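Local coordinates for protein beta-ketoacyl synthase (Pseudomonas aeruginosa, PDB 4CW4) that condenses acetyl-CoA with malonyl-ACP to form beta-acetoacetyl-ACP, the primer with which fatty acid biosynthesis begins, at residues 219-229 against 275-286. Numbering follows the deposited sequence. Where two conformers were deposited one is given.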
loop_
_atom_site.group_PDB
_atom_site.type_symbol
_atom_site.label_atom_id
_atom_site.label_comp_id
_atom_site.label_asym_id
_atom_site.label_seq_id
_atom_site.Cartn_x
_atom_site.Cartn_y
_atom_site.Cartn_z
ATOM N N PRO A 219 -2.404 -6.876 24.844
ATOM C CA PRO A 219 -1.464 -6.131 23.990
ATOM C C PRO A 219 -1.717 -6.258 22.479
ATOM O O PRO A 219 -1.399 -5.337 21.726
ATOM C CB PRO A 219 -0.098 -6.748 24.346
ATOM C CG PRO A 219 -0.282 -7.253 25.738
ATOM C CD PRO A 219 -1.713 -7.762 25.797
ATOM N N ASP A 220 -2.277 -7.383 22.055
ATOM C CA ASP A 220 -2.574 -7.612 20.650
ATOM C C ASP A 220 -3.912 -7.036 20.212
ATOM O O ASP A 220 -4.269 -7.164 19.048
ATOM C CB ASP A 220 -2.504 -9.107 20.313
ATOM C CG ASP A 220 -3.503 -9.946 21.100
ATOM O OD1 ASP A 220 -3.943 -9.503 22.180
ATOM O OD2 ASP A 220 -3.803 -11.084 20.647
ATOM N N GLU A 221 -4.634 -6.390 21.129
ATOM C CA GLU A 221 -5.987 -5.892 20.835
ATOM C C GLU A 221 -6.072 -4.411 20.421
ATOM O O GLU A 221 -7.158 -3.815 20.355
ATOM C CB GLU A 221 -6.918 -6.196 22.028
ATOM C CG GLU A 221 -7.233 -7.690 22.140
ATOM C CD GLU A 221 -8.116 -8.041 23.316
ATOM O OE1 GLU A 221 -8.120 -7.267 24.305
ATOM O OE2 GLU A 221 -8.804 -9.085 23.236
ATOM N N ILE A 222 -4.910 -3.833 20.155
ATOM C CA ILE A 222 -4.794 -2.501 19.582
ATOM C C ILE A 222 -4.421 -2.678 18.119
ATOM O O ILE A 222 -3.607 -3.522 17.798
ATOM C CB ILE A 222 -3.647 -1.713 20.245
ATOM C CG1 ILE A 222 -3.818 -1.652 21.758
ATOM C CG2 ILE A 222 -3.519 -0.317 19.642
ATOM C CD1 ILE A 222 -4.976 -0.883 22.195
ATOM N N ALA A 223 -5.016 -1.902 17.229
ATOM C CA ALA A 223 -4.715 -1.992 15.808
ATOM C C ALA A 223 -4.573 -0.603 15.228
ATOM O O ALA A 223 -5.260 0.302 15.656
ATOM C CB ALA A 223 -5.825 -2.696 15.100
ATOM N N VAL A 224 -3.696 -0.472 14.240
ATOM C CA VAL A 224 -3.499 0.773 13.514
ATOM C C VAL A 224 -3.470 0.477 12.025
ATOM O O VAL A 224 -2.705 -0.383 11.582
ATOM C CB VAL A 224 -2.187 1.483 13.909
ATOM C CG1 VAL A 224 -2.017 2.772 13.121
ATOM C CG2 VAL A 224 -2.158 1.759 15.412
ATOM N N PHE A 225 -4.302 1.191 11.268
ATOM C CA PHE A 225 -4.332 1.118 9.810
ATOM C C PHE A 225 -4.257 2.508 9.197
ATOM O O PHE A 225 -5.142 3.326 9.441
ATOM C CB PHE A 225 -5.583 0.398 9.343
ATOM C CG PHE A 225 -5.757 -0.950 9.990
ATOM C CD1 PHE A 225 -4.861 -1.980 9.739
ATOM C CD2 PHE A 225 -6.789 -1.178 10.883
ATOM C CE1 PHE A 225 -5.024 -3.215 10.354
ATOM C CE2 PHE A 225 -6.938 -2.409 11.500
ATOM C CZ PHE A 225 -6.062 -3.420 11.243
ATOM N N SER A 226 -3.205 2.756 8.407
ATOM C CA SER A 226 -2.998 4.068 7.785
ATOM C C SER A 226 -2.235 3.905 6.467
ATOM O O SER A 226 -2.312 2.847 5.864
ATOM C CB SER A 226 -2.289 5.030 8.735
ATOM O OG SER A 226 -2.291 6.328 8.178
ATOM N N GLY A 227 -1.542 4.949 6.019
ATOM C CA GLY A 227 -0.711 4.888 4.824
ATOM C C GLY A 227 -0.964 6.041 3.872
ATOM O O GLY A 227 -1.682 6.991 4.195
ATOM N N SER A 228 -0.327 5.966 2.707
ATOM C CA SER A 228 -0.513 6.931 1.611
ATOM C C SER A 228 -0.652 6.129 0.324
ATOM O O SER A 228 -0.240 4.961 0.278
ATOM C CB SER A 228 0.698 7.860 1.493
ATOM O OG SER A 228 1.884 7.117 1.200
ATOM N N ILE A 229 -1.236 6.714 -0.719
ATOM C CA ILE A 229 -1.218 6.036 -2.016
ATOM C C ILE A 229 -0.006 6.346 -2.876
ATOM O O ILE A 229 0.346 5.536 -3.721
ATOM C CB ILE A 229 -2.496 6.219 -2.879
ATOM C CG1 ILE A 229 -2.681 7.658 -3.383
ATOM C CG2 ILE A 229 -3.716 5.716 -2.118
ATOM C CD1 ILE A 229 -3.873 7.779 -4.367
ATOM N N SER A 275 2.631 0.487 20.214
ATOM C CA SER A 275 1.783 -0.688 20.104
ATOM C C SER A 275 2.522 -1.907 19.597
ATOM O O SER A 275 3.318 -1.820 18.644
ATOM C CB SER A 275 0.646 -0.394 19.137
ATOM O OG SER A 275 -0.173 -1.534 18.982
ATOM N N VAL A 276 2.237 -3.052 20.223
ATOM C CA VAL A 276 2.638 -4.360 19.691
ATOM C C VAL A 276 1.457 -5.092 19.042
ATOM O O VAL A 276 1.462 -6.319 18.931
ATOM C CB VAL A 276 3.276 -5.266 20.775
ATOM C CG1 VAL A 276 4.551 -4.631 21.281
ATOM C CG2 VAL A 276 2.287 -5.569 21.933
ATOM N N GLY A 277 0.450 -4.344 18.615
ATOM C CA GLY A 277 -0.762 -4.930 18.087
ATOM C C GLY A 277 -0.777 -5.069 16.582
ATOM O O GLY A 277 0.274 -5.016 15.930
ATOM N N MET A 278 -1.984 -5.260 16.041
ATOM C CA MET A 278 -2.230 -5.423 14.608
ATOM C C MET A 278 -1.851 -4.168 13.860
ATOM O O MET A 278 -1.967 -3.060 14.405
ATOM C CB MET A 278 -3.726 -5.649 14.378
ATOM C CG MET A 278 -4.281 -6.837 15.102
ATOM S SD MET A 278 -5.986 -7.112 14.647
ATOM C CE MET A 278 -5.829 -8.213 13.250
ATOM N N THR A 279 -1.451 -4.316 12.603
ATOM C CA THR A 279 -1.092 -3.177 11.813
ATOM C C THR A 279 -1.255 -3.523 10.351
ATOM O O THR A 279 -1.358 -4.690 9.987
ATOM C CB THR A 279 0.338 -2.717 12.171
ATOM O OG1 THR A 279 0.584 -1.419 11.611
ATOM C CG2 THR A 279 1.396 -3.729 11.724
ATOM N N GLY A 280 -1.314 -2.506 9.504
ATOM C CA GLY A 280 -1.393 -2.719 8.080
ATOM C C GLY A 280 -1.686 -1.402 7.392
ATOM O O GLY A 280 -2.142 -0.464 8.027
ATOM N N SER A 281 -1.420 -1.344 6.090
ATOM C CA SER A 281 -1.694 -0.166 5.286
ATOM C C SER A 281 -2.345 -0.631 4.010
ATOM O O SER A 281 -1.696 -1.274 3.191
ATOM C CB SER A 281 -0.398 0.583 4.963
ATOM O OG SER A 281 0.318 0.963 6.134
ATOM N N ILE A 282 -3.624 -0.290 3.848
ATOM C CA ILE A 282 -4.420 -0.788 2.736
ATOM C C ILE A 282 -4.658 0.317 1.738
ATOM O O ILE A 282 -5.079 1.390 2.115
ATOM C CB ILE A 282 -5.746 -1.371 3.214
ATOM C CG1 ILE A 282 -5.485 -2.285 4.410
ATOM C CG2 ILE A 282 -6.436 -2.121 2.083
ATOM C CD1 ILE A 282 -6.690 -2.998 4.934
ATOM N N THR A 283 -4.321 0.088 0.471
ATOM C CA THR A 283 -4.613 1.066 -0.573
ATOM C C THR A 283 -5.678 0.605 -1.568
ATOM O O THR A 283 -5.844 -0.585 -1.856
ATOM C CB THR A 283 -3.338 1.485 -1.329
ATOM O OG1 THR A 283 -2.647 0.328 -1.804
ATOM C CG2 THR A 283 -2.421 2.245 -0.427
ATOM N N GLY A 284 -6.404 1.605 -2.048
ATOM C CA GLY A 284 -7.457 1.468 -3.028
ATOM C C GLY A 284 -7.607 2.793 -3.753
ATOM O O GLY A 284 -8.708 3.321 -3.876
ATOM N N ALA A 285 -6.480 3.359 -4.163
ATOM C CA ALA A 285 -6.475 4.648 -4.833
ATOM C C ALA A 285 -7.244 5.695 -4.003
ATOM O O ALA A 285 -7.035 5.799 -2.790
ATOM C CB ALA A 285 -7.009 4.511 -6.264
ATOM N N CYS A 286 -8.108 6.458 -4.629
ATOM C CA CYS A 286 -8.681 7.559 -3.911
ATOM C C CYS A 286 -9.863 7.145 -2.977
ATOM O O CYS A 286 -10.470 8.014 -2.333
ATOM C CB CYS A 286 -8.960 8.686 -4.918
ATOM S SG CYS A 286 -7.407 9.579 -5.447
HETATM O O HOH W 1 -0.261 -2.820 21.688
HETATM O O HOH W 2 -3.356 3.266 3.290
#
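V224 and M278 join two parallel strands in the thiolase fold of this ketosynthase, a worked example of how a parallel strand pair leads into the active site. V224 N donates to M278 O at 3.1 Å, approaching from above the carbonyl plane. The bonds from M278 N to I222 O, G280 N to V224 O and S226 N to G280 O are weak, yet CA-H...O contacts reinforce the ladder, as between F225 CA and G280 O.

The F225 side chain can be followed outward. Its CB lies 3.8 Å from G280 O; CG, anti to the carbonyl carbon (chi1 -53°), swings the ring toward 275-286. There CD1 sits 3.6 Å from both G280 O and G280 N, and CE1 reaches T279 C at 3.8 Å. G280, with no side chain, puts its CA at the ring edge, in the ring plane. The F225 side chain also touches K295 of helix 288-301.

Beyond S226 the two segments move apart, and a water donates to both S226 O and I282 O. Residues S281 to T283 pair antiparallel with the second subunit, extending the sheet across the dimer. Next to C286, the probable active-site cysteine, I229 CG2 touches A285 O at 3.4 Å.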